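Local coordinates for protein linoleate 11-lipoxygenase (Gaeumannomyces graminis, PDB 5FX8) that oxygenates linoleic and alpha-linolenic acids to 11S- and 13R-hydroperoxy fatty acids with a catalytic manganese ion, at residues N91-D103 with L321-G333. Sequence-based numbering, arbitrary orientation.
With NAG (2-acetamido-2-deoxy-beta-D-glucopyranose), chain J.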
# COMPACT_ATOMS: atom_id res chain seq x y z
N ASN A 91 -0.36 17.85 16.31
CA ASN A 91 0.07 18.54 15.10
C ASN A 91 0.69 17.56 14.10
O ASN A 91 0.41 17.63 12.90
CB ASN A 91 1.06 19.65 15.42
CG ASN A 91 0.37 20.94 15.80
OD1 ASN A 91 -0.76 20.94 16.28
ND2 ASN A 91 1.05 22.04 15.59
N ILE A 92 1.51 16.63 14.59
CA ILE A 92 2.12 15.64 13.73
C ILE A 92 1.07 14.70 13.16
O ILE A 92 1.09 14.36 11.97
CB ILE A 92 3.21 14.88 14.50
CG1 ILE A 92 4.42 15.76 14.64
CG2 ILE A 92 3.62 13.67 13.79
CD1 ILE A 92 5.44 15.15 15.46
N SER A 93 0.13 14.29 14.00
CA SER A 93 -0.93 13.42 13.53
C SER A 93 -1.75 14.09 12.43
O SER A 93 -2.08 13.47 11.42
CB SER A 93 -1.81 13.02 14.70
OG SER A 93 -2.56 11.88 14.36
N ALA A 94 -2.04 15.38 12.59
CA ALA A 94 -2.87 16.08 11.62
C ALA A 94 -2.11 16.39 10.34
O ALA A 94 -2.69 16.37 9.25
CB ALA A 94 -3.41 17.35 12.25
N ARG A 95 -0.82 16.70 10.45
CA ARG A 95 -0.02 16.87 9.25
C ARG A 95 0.01 15.59 8.42
O ARG A 95 -0.13 15.64 7.20
CB ARG A 95 1.41 17.28 9.61
CG ARG A 95 2.32 17.39 8.40
CD ARG A 95 3.74 17.11 8.79
NE ARG A 95 3.88 15.79 9.39
CZ ARG A 95 4.93 15.42 10.12
NH1 ARG A 95 5.91 16.29 10.35
NH2 ARG A 95 5.00 14.21 10.64
N ASP A 96 0.17 14.44 9.09
CA ASP A 96 0.20 13.17 8.38
C ASP A 96 -1.15 12.85 7.75
O ASP A 96 -1.21 12.34 6.64
CB ASP A 96 0.60 12.04 9.32
CG ASP A 96 2.07 12.00 9.58
OD1 ASP A 96 2.76 12.93 9.16
OD2 ASP A 96 2.55 11.05 10.22
N VAL A 97 -2.24 13.12 8.46
CA VAL A 97 -3.54 12.89 7.86
C VAL A 97 -3.73 13.78 6.64
O VAL A 97 -4.29 13.35 5.63
CB VAL A 97 -4.64 13.07 8.93
CG1 VAL A 97 -6.03 13.08 8.29
CG2 VAL A 97 -4.52 11.95 9.91
N LEU A 98 -3.26 15.01 6.69
CA LEU A 98 -3.35 15.88 5.53
C LEU A 98 -2.59 15.32 4.32
O LEU A 98 -3.12 15.25 3.20
CB LEU A 98 -2.81 17.25 5.90
CG LEU A 98 -3.54 18.42 5.30
CD1 LEU A 98 -5.03 18.36 5.67
CD2 LEU A 98 -2.88 19.65 5.84
N LEU A 99 -1.33 14.93 4.54
CA LEU A 99 -0.55 14.34 3.46
C LEU A 99 -1.23 13.10 2.89
O LEU A 99 -1.33 12.94 1.67
CB LEU A 99 0.85 14.01 3.98
CG LEU A 99 1.73 15.21 4.33
CD1 LEU A 99 2.97 14.78 5.12
CD2 LEU A 99 2.10 15.92 3.06
N TRP A 100 -1.72 12.23 3.77
CA TRP A 100 -2.42 11.04 3.33
C TRP A 100 -3.66 11.38 2.50
O TRP A 100 -3.91 10.76 1.47
CB TRP A 100 -2.79 10.21 4.55
CG TRP A 100 -3.12 8.83 4.22
CD1 TRP A 100 -2.29 7.79 4.26
CD2 TRP A 100 -4.39 8.34 3.80
NE1 TRP A 100 -2.95 6.65 3.89
CE2 TRP A 100 -4.24 6.96 3.60
CE3 TRP A 100 -5.64 8.93 3.58
CZ2 TRP A 100 -5.29 6.15 3.18
CZ3 TRP A 100 -6.68 8.13 3.16
CH2 TRP A 100 -6.49 6.75 2.96
N ARG A 101 -4.46 12.35 2.95
CA ARG A 101 -5.61 12.82 2.18
C ARG A 101 -5.21 13.21 0.77
O ARG A 101 -5.88 12.86 -0.21
CB ARG A 101 -6.27 14.04 2.84
CG ARG A 101 -7.23 13.83 3.98
CD ARG A 101 -8.04 15.11 4.27
NE ARG A 101 -9.14 14.75 5.15
CZ ARG A 101 -9.17 15.05 6.43
NH1 ARG A 101 -8.19 15.77 6.95
NH2 ARG A 101 -10.19 14.64 7.18
N GLN A 102 -4.15 14.01 0.63
CA GLN A 102 -3.81 14.43 -0.72
C GLN A 102 -3.23 13.30 -1.54
O GLN A 102 -3.40 13.28 -2.76
CB GLN A 102 -2.88 15.63 -0.69
CG GLN A 102 -1.50 15.33 -0.24
CD GLN A 102 -0.65 16.56 -0.25
OE1 GLN A 102 -1.17 17.67 -0.37
NE2 GLN A 102 0.66 16.38 -0.14
N ASP A 103 -2.60 12.32 -0.90
CA ASP A 103 -2.02 11.19 -1.60
C ASP A 103 -3.00 10.08 -1.94
O ASP A 103 -2.66 9.25 -2.78
CB ASP A 103 -0.86 10.62 -0.79
CG ASP A 103 0.42 11.39 -0.99
OD1 ASP A 103 0.34 12.43 -1.66
OD2 ASP A 103 1.48 11.00 -0.48
N LEU A 321 11.50 7.09 7.24
CA LEU A 321 10.84 5.79 7.11
C LEU A 321 9.41 5.81 7.65
O LEU A 321 8.59 5.00 7.24
CB LEU A 321 11.63 4.70 7.82
CG LEU A 321 13.02 4.33 7.36
CD1 LEU A 321 13.63 3.56 8.46
CD2 LEU A 321 12.93 3.48 6.16
N MET A 322 9.11 6.70 8.60
CA MET A 322 7.78 6.83 9.19
C MET A 322 6.97 7.92 8.52
O MET A 322 6.05 8.47 9.14
CB MET A 322 7.90 7.11 10.67
CG MET A 322 8.57 6.05 11.46
SD MET A 322 7.70 4.53 11.41
CE MET A 322 8.98 3.76 10.53
N TYR A 323 7.33 8.28 7.29
CA TYR A 323 6.55 9.19 6.51
C TYR A 323 5.08 8.79 6.53
O TYR A 323 4.73 7.62 6.34
CB TYR A 323 7.09 9.23 5.09
CG TYR A 323 6.46 10.26 4.21
CD1 TYR A 323 6.38 11.57 4.62
CD2 TYR A 323 5.96 9.93 2.97
CE1 TYR A 323 5.80 12.52 3.82
CE2 TYR A 323 5.40 10.85 2.17
CZ TYR A 323 5.32 12.16 2.59
OH TYR A 323 4.73 13.10 1.77
N GLN A 324 4.23 9.77 6.82
CA GLN A 324 2.78 9.67 6.89
C GLN A 324 2.28 8.62 7.86
O GLN A 324 1.09 8.33 7.85
CB GLN A 324 2.18 9.41 5.51
CG GLN A 324 2.39 10.51 4.53
CD GLN A 324 1.56 10.33 3.29
OE1 GLN A 324 0.58 9.63 3.29
NE2 GLN A 324 1.96 10.98 2.21
N ALA A 325 3.13 8.02 8.69
CA ALA A 325 2.70 6.81 9.40
C ALA A 325 1.58 7.10 10.38
O ALA A 325 0.76 6.23 10.65
CB ALA A 325 3.85 6.13 10.13
N TYR A 326 1.52 8.31 10.92
CA TYR A 326 0.58 8.62 11.97
C TYR A 326 -0.82 8.88 11.46
O TYR A 326 -1.71 9.21 12.24
CB TYR A 326 1.08 9.80 12.76
CG TYR A 326 2.27 9.44 13.59
CD1 TYR A 326 2.16 8.48 14.58
CD2 TYR A 326 3.48 10.05 13.40
CE1 TYR A 326 3.21 8.17 15.35
CE2 TYR A 326 4.54 9.74 14.16
CZ TYR A 326 4.40 8.79 15.14
OH TYR A 326 5.45 8.46 15.95
N ALA A 327 -1.02 8.73 10.16
CA ALA A 327 -2.33 8.80 9.56
C ALA A 327 -3.09 7.49 9.65
O ALA A 327 -4.32 7.52 9.65
CB ALA A 327 -2.20 9.24 8.11
N ILE A 328 -2.41 6.35 9.76
CA ILE A 328 -3.09 5.08 9.52
C ILE A 328 -4.10 4.78 10.63
O ILE A 328 -5.20 4.30 10.35
CB ILE A 328 -2.08 3.93 9.34
CG1 ILE A 328 -1.10 4.26 8.20
CG2 ILE A 328 -2.79 2.63 8.99
CD1 ILE A 328 -1.75 4.53 6.90
N ARG A 329 -3.76 5.04 11.89
CA ARG A 329 -4.75 4.80 12.94
C ARG A 329 -5.95 5.75 12.86
O ARG A 329 -7.10 5.28 12.92
CB ARG A 329 -4.06 4.81 14.31
CG ARG A 329 -3.14 3.61 14.49
CD ARG A 329 -2.94 3.22 15.95
NE ARG A 329 -1.55 3.33 16.39
CZ ARG A 329 -1.11 3.03 17.61
NH1 ARG A 329 -1.95 2.59 18.52
NH2 ARG A 329 0.16 3.16 17.90
N PRO A 330 -5.78 7.07 12.72
CA PRO A 330 -6.97 7.94 12.60
C PRO A 330 -7.84 7.65 11.38
O PRO A 330 -9.08 7.67 11.48
CB PRO A 330 -6.35 9.33 12.50
CG PRO A 330 -5.08 9.21 13.08
CD PRO A 330 -4.56 7.87 12.82
N VAL A 331 -7.22 7.44 10.23
CA VAL A 331 -7.97 7.22 9.00
C VAL A 331 -8.68 5.88 9.08
O VAL A 331 -9.87 5.77 8.76
CB VAL A 331 -7.04 7.32 7.78
CG1 VAL A 331 -7.72 6.83 6.51
CG2 VAL A 331 -6.55 8.73 7.59
N GLY A 332 -7.97 4.86 9.55
CA GLY A 332 -8.57 3.56 9.69
C GLY A 332 -9.73 3.56 10.67
O GLY A 332 -10.76 2.94 10.42
N GLY A 333 -9.59 4.28 11.77
CA GLY A 333 -10.69 4.39 12.71
C GLY A 333 -11.88 5.14 12.16
O GLY A 333 -13.02 4.89 12.57
C1 NAG J . 0.53 23.34 15.92
C2 NAG J . 1.66 24.18 16.51
C3 NAG J . 1.19 25.62 16.75
C4 NAG J . 0.58 26.21 15.49
C5 NAG J . -0.48 25.27 14.90
C6 NAG J . -0.98 25.71 13.54
C7 NAG J . 3.35 22.91 17.79
C8 NAG J . 4.09 22.75 16.50
N2 NAG J . 2.19 23.59 17.73
O3 NAG J . 2.31 26.40 17.16
O4 NAG J . -0.03 27.47 15.74
O5 NAG J . 0.07 23.95 14.73
O6 NAG J . -0.05 25.43 12.51
O7 NAG J . 3.77 22.44 18.84
O HOH W 1 5.50 11.06 10.54
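Asp96 and Tyr326 join helix 91-103 to the segment just after a type II turn: Asp96 OD2 accepts the backbone N-H of Tyr326 (OD2 to N 3.0 Å, 150° at the hydrogen) through the anti lone pair, and a water links the same oxygen to Met322 O. The other oxygen, OD1, is gripped side-on by NE and NH2 of Arg95, a salt bridge from the preceding residue that probably stabilises the negative charge; with both oxygens engaged, rotation of the carboxylate should be limited.

Gln324, third residue of the turn 322-325, starts with CG beside its backbone N (chi1 -64°) and then runs extended along the helix, past Leu99 CB. Gln324 NE2 donates to Asp103 OD2 at 2.7 Å, from above the carboxylate plane, while Gln324 OE1 lies 3.3 Å from Trp100 CA.

Trp100 has CG anti to its backbone N (chi1 -162°), which turns the indole toward the Ala327, Ile328 and Val331 side chains. Val331 CG1 sits over one face of the six-membered ring, 3.9 Å from its centroid, in a CH-pi contact; Ala327 CB packs against Trp100 CB at 3.7 Å. Trp100 NE1 is hydrogen-bonded to Ser617 O, next in sequence to the manganese ligand Val618, and Ile328 touches the ligand His294, consistent with second-shell packing by Trp100 and Ile328 at the lipoxygenase metal site.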